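Local coordinates for yncA (Salmonella typhimurium, PDB 3DR6), which is a putative acetyltransferase of the GNAT family, probably transferring the acetyl group of acetyl-coenzyme A to an acceptor substrate, at residues 6-20 against 55-68. Residues are numbered along the deposited sequence; the frame is centred on the assembly and turned at random.
Sequences IRFADKADCAAITEI and PVLVSEENGVVTGY
R7 and V58 form a hydrogen-bonded antiparallel pair where the first strand of this GNAT fold, 5-8, lines the edge of the sheet against strand 56-61; helix 14-27 then folds back over the face that carries R7, V58, V65 and Y68. R7 N gives to V58 O and V58 N to R7 O, and two residues on, A9 N reaches V56 O at 2.8 Å. Start at R7 CB: with chi1 at 58°, CG is wedged between the backbone N and the carbonyl carbon and lies 3.7 Å from V58 CG2. The chain runs out extended past CD, which lies near E60 OE1, to R7 NE, which donates to E60 OE1 at 2.7 Å, near the guanidinium plane but from above the carboxylate, the two flat groups standing almost perpendicular (89°). Over one guanidinium face sits V58 CG2, close to CZ and 3.4 Å from R7 NH1. NH1 and NH2 grip D13 end-on at the guanidinium edge, one nitrogen to each oxygen on its syn side, and NH1 gives a further bond to F8 O. Two acids thus share one cation, and D13, in the short 3-10 turn after the strand, is tied to the edge strand; its OD2 also takes D10 N. Along the helix, A16 CB packs on V65 CB at 3.7 Å, while I17 CD1 reaches V56 and V58. I20 sends CD1 to the backbone of G67 and lays CG2 at the edge of the Y68 ring. The ring's face belongs to I17: CG2, anti to its own backbone N, makes a CH-pi contact 3.6 Å from the Y68 centroid, only 9° off the normal.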
ATOM      1  N   ILE C   6      -1.592  -9.802  27.871  1.00 21.91           N
ATOM      2  CA  ILE C   6      -1.002  -9.135  26.710  1.00 21.42           C
ATOM      3  C   ILE C   6      -0.124  -8.027  27.256  1.00 21.22           C
ATOM      4  O   ILE C   6      -0.516  -7.313  28.178  1.00 21.07           O
ATOM      5  CB  ILE C   6      -2.074  -8.553  25.745  1.00 21.43           C
ATOM      6  CG1 ILE C   6      -2.825  -9.684  25.034  1.00 22.31           C
ATOM      7  CG2 ILE C   6      -1.410  -7.628  24.706  1.00 20.68           C
ATOM      8  CD1 ILE C   6      -4.121  -9.247  24.367  1.00 22.72           C
ATOM      9  N   ARG C   7       1.085  -7.918  26.729  1.00 20.65           N
ATOM     10  CA  ARG C   7       2.013  -6.901  27.195  1.00 20.99           C
ATOM     11  C   ARG C   7       2.802  -6.393  26.008  1.00 21.15           C
ATOM     12  O   ARG C   7       2.749  -6.982  24.926  1.00 20.68           O
ATOM     13  CB  ARG C   7       2.965  -7.495  28.245  1.00 21.10           C
ATOM     14  CG  ARG C   7       3.756  -8.690  27.734  1.00 20.88           C
ATOM     15  CD  ARG C   7       4.856  -9.012  28.710  1.00 21.91           C
ATOM     16  NE  ARG C   7       5.517 -10.272  28.404  1.00 21.37           N
ATOM     17  CZ  ARG C   7       6.469 -10.418  27.488  1.00 20.47           C
ATOM     18  NH1 ARG C   7       6.872  -9.388  26.762  1.00 19.52           N
ATOM     19  NH2 ARG C   7       7.007 -11.616  27.283  1.00 21.53           N
ATOM     20  N   PHE C   8       3.524  -5.293  26.197  1.00 20.78           N
ATOM     21  CA  PHE C   8       4.510  -4.868  25.214  1.00 21.31           C
ATOM     22  C   PHE C   8       5.632  -5.889  25.101  1.00 21.17           C
ATOM     23  O   PHE C   8       6.072  -6.456  26.109  1.00 20.48           O
ATOM     24  CB  PHE C   8       5.081  -3.491  25.576  1.00 21.97           C
ATOM     25  CG  PHE C   8       4.105  -2.379  25.372  1.00 23.29           C
ATOM     26  CD1 PHE C   8       3.763  -1.971  24.085  1.00 24.82           C
ATOM     27  CD2 PHE C   8       3.507  -1.752  26.457  1.00 24.65           C
ATOM     28  CE1 PHE C   8       2.856  -0.952  23.879  1.00 25.16           C
ATOM     29  CE2 PHE C   8       2.585  -0.727  26.255  1.00 25.10           C
ATOM     30  CZ  PHE C   8       2.259  -0.333  24.967  1.00 23.73           C
ATOM     31  N   ALA C   9       6.077  -6.123  23.868  1.00 20.85           N
ATOM     32  CA  ALA C   9       7.182  -7.042  23.617  1.00 21.62           C
ATOM     33  C   ALA C   9       8.515  -6.435  24.064  1.00 22.39           C
ATOM     34  O   ALA C   9       8.653  -5.191  24.138  1.00 21.22           O
ATOM     35  CB  ALA C   9       7.229  -7.437  22.125  1.00 20.93           C
ATOM     36  N   ASP C  10       9.458  -7.324  24.399  1.00 23.30           N
ATOM     37  CA  ASP C  10      10.863  -7.001  24.700  1.00 25.06           C
ATOM     38  C   ASP C  10      11.747  -7.589  23.618  1.00 25.24           C
ATOM     39  O   ASP C  10      11.310  -8.472  22.862  1.00 24.75           O
ATOM     40  CB  ASP C  10      11.332  -7.690  25.996  1.00 25.76           C
ATOM     41  CG  ASP C  10      10.535  -7.304  27.199  1.00 29.29           C
ATOM     42  OD1 ASP C  10       9.814  -6.271  27.155  1.00 34.31           O
ATOM     43  OD2 ASP C  10      10.650  -8.032  28.212  1.00 31.87           O
ATOM     44  N   LYS C  11      13.012  -7.155  23.586  1.00 25.39           N
ATOM     45  CA  LYS C  11      14.044  -7.829  22.784  1.00 26.11           C
ATOM     46  C   LYS C  11      14.055  -9.345  22.988  1.00 25.69           C
ATOM     47  O   LYS C  11      14.260 -10.101  22.032  1.00 25.96           O
ATOM     48  CB  LYS C  11      15.435  -7.288  23.115  1.00 26.47           C
ATOM     49  CG  LYS C  11      15.848  -6.028  22.375  1.00 29.67           C
ATOM     50  CD  LYS C  11      17.320  -5.718  22.673  1.00 33.70           C
ATOM     51  CE  LYS C  11      18.237  -6.807  22.085  1.00 36.51           C
ATOM     52  NZ  LYS C  11      19.579  -6.893  22.736  1.00 38.73           N
ATOM     53  N   ALA C  12      13.832  -9.792  24.225  1.00 24.67           N
ATOM     54  CA  ALA C  12      13.863 -11.225  24.547  1.00 24.04           C
ATOM     55  C   ALA C  12      12.717 -12.050  23.927  1.00 23.46           C
ATOM     56  O   ALA C  12      12.785 -13.284  23.896  1.00 23.14           O
ATOM     57  CB  ALA C  12      13.920 -11.434  26.059  1.00 24.02           C
ATOM     58  N   ASP C  13      11.684 -11.364  23.436  1.00 22.91           N
ATOM     59  CA  ASP C  13      10.521 -12.000  22.788  1.00 22.19           C
ATOM     60  C   ASP C  13      10.706 -12.238  21.296  1.00 22.47           C
ATOM     61  O   ASP C  13       9.852 -12.873  20.653  1.00 21.10           O
ATOM     62  CB  ASP C  13       9.276 -11.126  22.955  1.00 22.39           C
ATOM     63  CG  ASP C  13       8.872 -10.959  24.393  1.00 21.80           C
ATOM     64  OD1 ASP C  13       8.951 -11.956  25.141  1.00 18.32           O
ATOM     65  OD2 ASP C  13       8.488  -9.828  24.775  1.00 22.09           O
ATOM     66  N   CYS C  14      11.810 -11.730  20.756  1.00 22.71           N
ATOM     67  CA  CYS C  14      12.013 -11.723  19.308  1.00 22.85           C
ATOM     68  C   CYS C  14      12.272 -13.107  18.710  1.00 22.49           C
ATOM     69  O   CYS C  14      11.905 -13.343  17.558  1.00 22.70           O
ATOM     70  CB  CYS C  14      13.063 -10.683  18.884  1.00 23.35           C
ATOM     71  SG  CYS C  14      12.458  -8.981  18.997  1.00 25.13           S
ATOM     72  N   ALA C  15      12.894 -14.019  19.467  1.00 21.57           N
ATOM     73  CA  ALA C  15      13.003 -15.389  18.994  1.00 20.86           C
ATOM     74  C   ALA C  15      11.625 -16.047  18.833  1.00 20.29           C
ATOM     75  O   ALA C  15      11.384 -16.721  17.832  1.00 20.32           O
ATOM     76  CB  ALA C  15      13.930 -16.236  19.892  1.00 21.28           C
ATOM     77  N   ALA C  16      10.730 -15.848  19.805  1.00 19.27           N
ATOM     78  CA  ALA C  16       9.366 -16.407  19.715  1.00 18.99           C
ATOM     79  C   ALA C  16       8.556 -15.768  18.561  1.00 18.54           C
ATOM     80  O   ALA C  16       7.796 -16.450  17.861  1.00 17.47           O
ATOM     81  CB  ALA C  16       8.632 -16.220  21.030  1.00 19.47           C
ATOM     82  N   ILE C  17       8.700 -14.451  18.413  1.00 18.38           N
ATOM     83  CA  ILE C  17       8.048 -13.695  17.320  1.00 18.76           C
ATOM     84  C   ILE C  17       8.492 -14.249  15.969  1.00 19.36           C
ATOM     85  O   ILE C  17       7.657 -14.490  15.076  1.00 19.48           O
ATOM     86  CB  ILE C  17       8.340 -12.144  17.442  1.00 18.63           C
ATOM     87  CG1 ILE C  17       7.601 -11.547  18.655  1.00 19.69           C
ATOM     88  CG2 ILE C  17       7.964 -11.389  16.165  1.00 20.25           C
ATOM     89  CD1 ILE C  17       7.978 -10.077  18.959  1.00 19.05           C
ATOM     90  N   THR C  18       9.807 -14.470  15.834  1.00 19.24           N
ATOM     91  CA  THR C  18      10.398 -15.038  14.619  1.00 19.70           C
ATOM     92  C   THR C  18       9.754 -16.373  14.253  1.00 19.70           C
ATOM     93  O   THR C  18       9.413 -16.597  13.086  1.00 20.12           O
ATOM     94  CB  THR C  18      11.935 -15.212  14.757  1.00 19.65           C
ATOM     95  OG1 THR C  18      12.534 -13.951  15.085  1.00 20.53           O
ATOM     96  CG2 THR C  18      12.559 -15.736  13.452  1.00 20.47           C
ATOM     97  N   GLU C  19       9.581 -17.258  15.237  1.00 19.07           N
ATOM     98  CA  GLU C  19       8.917 -18.540  14.976  1.00 19.21           C
ATOM     99  C   GLU C  19       7.511 -18.342  14.430  1.00 18.19           C
ATOM    100  O   GLU C  19       7.131 -18.982  13.466  1.00 17.72           O
ATOM    101  CB  GLU C  19       8.821 -19.384  16.240  1.00 18.72           C
ATOM    102  CG  GLU C  19      10.102 -19.982  16.686  1.00 22.89           C
ATOM    103  CD  GLU C  19       9.871 -20.989  17.805  1.00 27.00           C
ATOM    104  OE1 GLU C  19       8.721 -21.062  18.315  1.00 27.78           O
ATOM    105  OE2 GLU C  19      10.835 -21.697  18.165  1.00 28.72           O
ATOM    106  N   ILE C  20       6.743 -17.465  15.076  1.00 17.27           N
ATOM    107  CA  ILE C  20       5.363 -17.214  14.672  1.00 17.10           C
ATOM    108  C   ILE C  20       5.310 -16.570  13.268  1.00 17.62           C
ATOM    109  O   ILE C  20       4.476 -16.963  12.441  1.00 17.97           O
ATOM    110  CB  ILE C  20       4.602 -16.361  15.709  1.00 16.74           C
ATOM    111  CG1 ILE C  20       4.486 -17.125  17.035  1.00 15.78           C
ATOM    112  CG2 ILE C  20       3.224 -15.992  15.174  1.00 18.43           C
ATOM    113  CD1 ILE C  20       4.215 -16.243  18.269  1.00 14.11           C
ATOM    114  N   PRO C  55       3.707   0.157  18.386  1.00 21.77           N
ATOM    115  CA  PRO C  55       3.696  -0.902  19.391  1.00 21.59           C
ATOM    116  C   PRO C  55       4.022  -2.269  18.806  1.00 20.62           C
ATOM    117  O   PRO C  55       3.676  -2.570  17.645  1.00 20.72           O
ATOM    118  CB  PRO C  55       2.263  -0.853  19.929  1.00 21.47           C
ATOM    119  CG  PRO C  55       1.434  -0.460  18.681  1.00 21.63           C
ATOM    120  CD  PRO C  55       2.347   0.465  17.880  1.00 22.53           C
ATOM    121  N   VAL C  56       4.725  -3.077  19.598  1.00 20.10           N
ATOM    122  CA  VAL C  56       4.823  -4.506  19.343  1.00 18.50           C
ATOM    123  C   VAL C  56       4.286  -5.158  20.616  1.00 18.86           C
ATOM    124  O   VAL C  56       4.838  -4.947  21.705  1.00 18.00           O
ATOM    125  CB  VAL C  56       6.275  -4.969  18.996  1.00 19.02           C
ATOM    126  CG1 VAL C  56       6.302  -6.475  18.698  1.00 17.96           C
ATOM    127  CG2 VAL C  56       6.838  -4.189  17.778  1.00 18.88           C
ATOM    128  N   LEU C  57       3.172  -5.882  20.486  1.00 18.44           N
ATOM    129  CA  LEU C  57       2.524  -6.550  21.627  1.00 18.17           C
ATOM    130  C   LEU C  57       2.745  -8.052  21.540  1.00 17.96           C
ATOM    131  O   LEU C  57       2.853  -8.609  20.440  1.00 17.79           O
ATOM    132  CB  LEU C  57       1.017  -6.296  21.618  1.00 18.35           C
ATOM    133  CG  LEU C  57       0.552  -4.831  21.613  1.00 19.39           C
ATOM    134  CD1 LEU C  57      -0.941  -4.757  21.326  1.00 21.53           C
ATOM    135  CD2 LEU C  57       0.916  -4.124  22.914  1.00 21.40           C
ATOM    136  N   VAL C  58       2.799  -8.715  22.694  1.00 17.61           N
ATOM    137  CA  VAL C  58       2.733 -10.175  22.699  1.00 17.21           C
ATOM    138  C   VAL C  58       1.614 -10.634  23.611  1.00 17.39           C
ATOM    139  O   VAL C  58       1.345  -9.985  24.638  1.00 17.27           O
ATOM    140  CB  VAL C  58       4.070 -10.858  23.129  1.00 17.40           C
ATOM    141  CG1 VAL C  58       5.159 -10.627  22.086  1.00 16.90           C
ATOM    142  CG2 VAL C  58       4.505 -10.375  24.500  1.00 16.22           C
ATOM    143  N   SER C  59       0.972 -11.750  23.244  1.00 16.76           N
ATOM    144  CA  SER C  59       0.170 -12.519  24.194  1.00 17.37           C
ATOM    145  C   SER C  59       1.047 -13.590  24.871  1.00 17.87           C
ATOM    146  O   SER C  59       1.954 -14.165  24.259  1.00 16.67           O
ATOM    147  CB  SER C  59      -1.075 -13.153  23.550  1.00 17.85           C
ATOM    148  OG  SER C  59      -0.783 -13.818  22.334  1.00 18.25           O
ATOM    149  N   GLU C  60       0.777 -13.837  26.147  1.00 18.75           N
ATOM    150  CA  GLU C  60       1.589 -14.751  26.927  1.00 21.18           C
ATOM    151  C   GLU C  60       0.651 -15.615  27.780  1.00 21.49           C
ATOM    152  O   GLU C  60      -0.397 -15.145  28.241  1.00 21.71           O
ATOM    153  CB  GLU C  60       2.540 -13.935  27.799  1.00 21.40           C
ATOM    154  CG  GLU C  60       3.718 -14.665  28.430  1.00 24.66           C
ATOM    155  CD  GLU C  60       4.547 -13.729  29.308  1.00 24.75           C
ATOM    156  OE1 GLU C  60       4.299 -12.506  29.299  1.00 30.94           O
ATOM    157  OE2 GLU C  60       5.439 -14.210  30.035  1.00 32.48           O
ATOM    158  N   GLU C  61       1.031 -16.878  27.960  1.00 21.81           N
ATOM    159  CA  GLU C  61       0.308 -17.838  28.796  1.00 23.19           C
ATOM    160  C   GLU C  61       1.364 -18.755  29.405  1.00 22.18           C
ATOM    161  O   GLU C  61       2.159 -19.374  28.671  1.00 21.50           O
ATOM    162  CB  GLU C  61      -0.672 -18.641  27.937  1.00 23.46           C
ATOM    163  CG  GLU C  61      -1.568 -19.647  28.690  1.00 26.51           C
ATOM    164  CD  GLU C  61      -2.309 -20.567  27.723  1.00 26.65           C
ATOM    165  OE1 GLU C  61      -3.032 -20.051  26.842  1.00 31.25           O
ATOM    166  OE2 GLU C  61      -2.140 -21.806  27.812  1.00 32.93           O
ATOM    167  N   ASN C  62       1.389 -18.819  30.739  1.00 22.08           N
ATOM    168  CA  ASN C  62       2.345 -19.641  31.470  1.00 22.30           C
ATOM    169  C   ASN C  62       3.775 -19.365  30.994  1.00 21.88           C
ATOM    170  O   ASN C  62       4.576 -20.283  30.830  1.00 22.04           O
ATOM    171  CB  ASN C  62       1.985 -21.129  31.333  1.00 22.45           C
ATOM    172  CG  ASN C  62       2.414 -21.961  32.549  1.00 23.98           C
ATOM    173  OD1 ASN C  62       2.570 -21.447  33.658  1.00 25.10           O
ATOM    174  ND2 ASN C  62       2.590 -23.268  32.331  1.00 25.38           N
ATOM    175  N   GLY C  63       4.077 -18.090  30.757  1.00 21.44           N
ATOM    176  CA  GLY C  63       5.396 -17.688  30.281  1.00 21.23           C
ATOM    177  C   GLY C  63       5.720 -17.959  28.811  1.00 21.08           C
ATOM    178  O   GLY C  63       6.841 -17.681  28.368  1.00 22.00           O
ATOM    179  N   VAL C  64       4.767 -18.500  28.048  1.00 19.76           N
ATOM    180  CA  VAL C  64       4.997 -18.800  26.625  1.00 18.73           C
ATOM    181  C   VAL C  64       4.319 -17.718  25.760  1.00 18.43           C
ATOM    182  O   VAL C  64       3.162 -17.355  26.008  1.00 18.42           O
ATOM    183  CB  VAL C  64       4.493 -20.225  26.235  1.00 18.62           C
ATOM    184  CG1 VAL C  64       4.657 -20.480  24.719  1.00 18.10           C
ATOM    185  CG2 VAL C  64       5.223 -21.322  27.075  1.00 18.63           C
ATOM    186  N   VAL C  65       5.054 -17.190  24.785  1.00 17.55           N
ATOM    187  CA  VAL C  65       4.479 -16.231  23.825  1.00 17.32           C
ATOM    188  C   VAL C  65       3.565 -17.007  22.864  1.00 16.62           C
ATOM    189  O   VAL C  65       4.018 -17.878  22.138  1.00 17.10           O
ATOM    190  CB  VAL C  65       5.585 -15.438  23.058  1.00 17.10           C
ATOM    191  CG1 VAL C  65       4.977 -14.578  21.924  1.00 17.49           C
ATOM    192  CG2 VAL C  65       6.368 -14.537  24.035  1.00 17.87           C
ATOM    193  N   THR C  66       2.278 -16.694  22.891  1.00 16.04           N
ATOM    194  CA  THR C  66       1.250 -17.411  22.115  1.00 15.71           C
ATOM    195  C   THR C  66       0.804 -16.656  20.855  1.00 15.83           C
ATOM    196  O   THR C  66       0.045 -17.186  20.012  1.00 16.09           O
ATOM    197  CB  THR C  66       0.012 -17.674  22.992  1.00 15.36           C
ATOM    198  OG1 THR C  66      -0.409 -16.433  23.558  1.00 14.95           O
ATOM    199  CG2 THR C  66       0.327 -18.663  24.127  1.00 15.29           C
ATOM    200  N   GLY C  67       1.252 -15.407  20.730  1.00 15.03           N
ATOM    201  CA  GLY C  67       0.873 -14.558  19.603  1.00 14.91           C
ATOM    202  C   GLY C  67       1.545 -13.208  19.693  1.00 15.29           C
ATOM    203  O   GLY C  67       2.097 -12.843  20.732  1.00 15.10           O
ATOM    204  N   TYR C  68       1.498 -12.452  18.602  1.00 15.66           N
ATOM    205  CA  TYR C  68       1.999 -11.096  18.634  1.00 16.64           C
ATOM    206  C   TYR C  68       1.230 -10.203  17.664  1.00 16.48           C
ATOM    207  O   TYR C  68       0.549 -10.692  16.737  1.00 16.55           O
ATOM    208  CB  TYR C  68       3.516 -11.047  18.367  1.00 17.44           C
ATOM    209  CG  TYR C  68       3.947 -11.137  16.906  1.00 18.52           C
ATOM    210  CD1 TYR C  68       4.172 -12.379  16.294  1.00 18.40           C
ATOM    211  CD2 TYR C  68       4.165  -9.978  16.148  1.00 20.68           C
ATOM    212  CE1 TYR C  68       4.583 -12.464  14.977  1.00 20.33           C
ATOM    213  CE2 TYR C  68       4.577 -10.057  14.815  1.00 20.84           C
ATOM    214  CZ  TYR C  68       4.782 -11.298  14.240  1.00 20.90           C
ATOM    215  OH  TYR C  68       5.201 -11.379  12.922  1.00 23.69           O
TER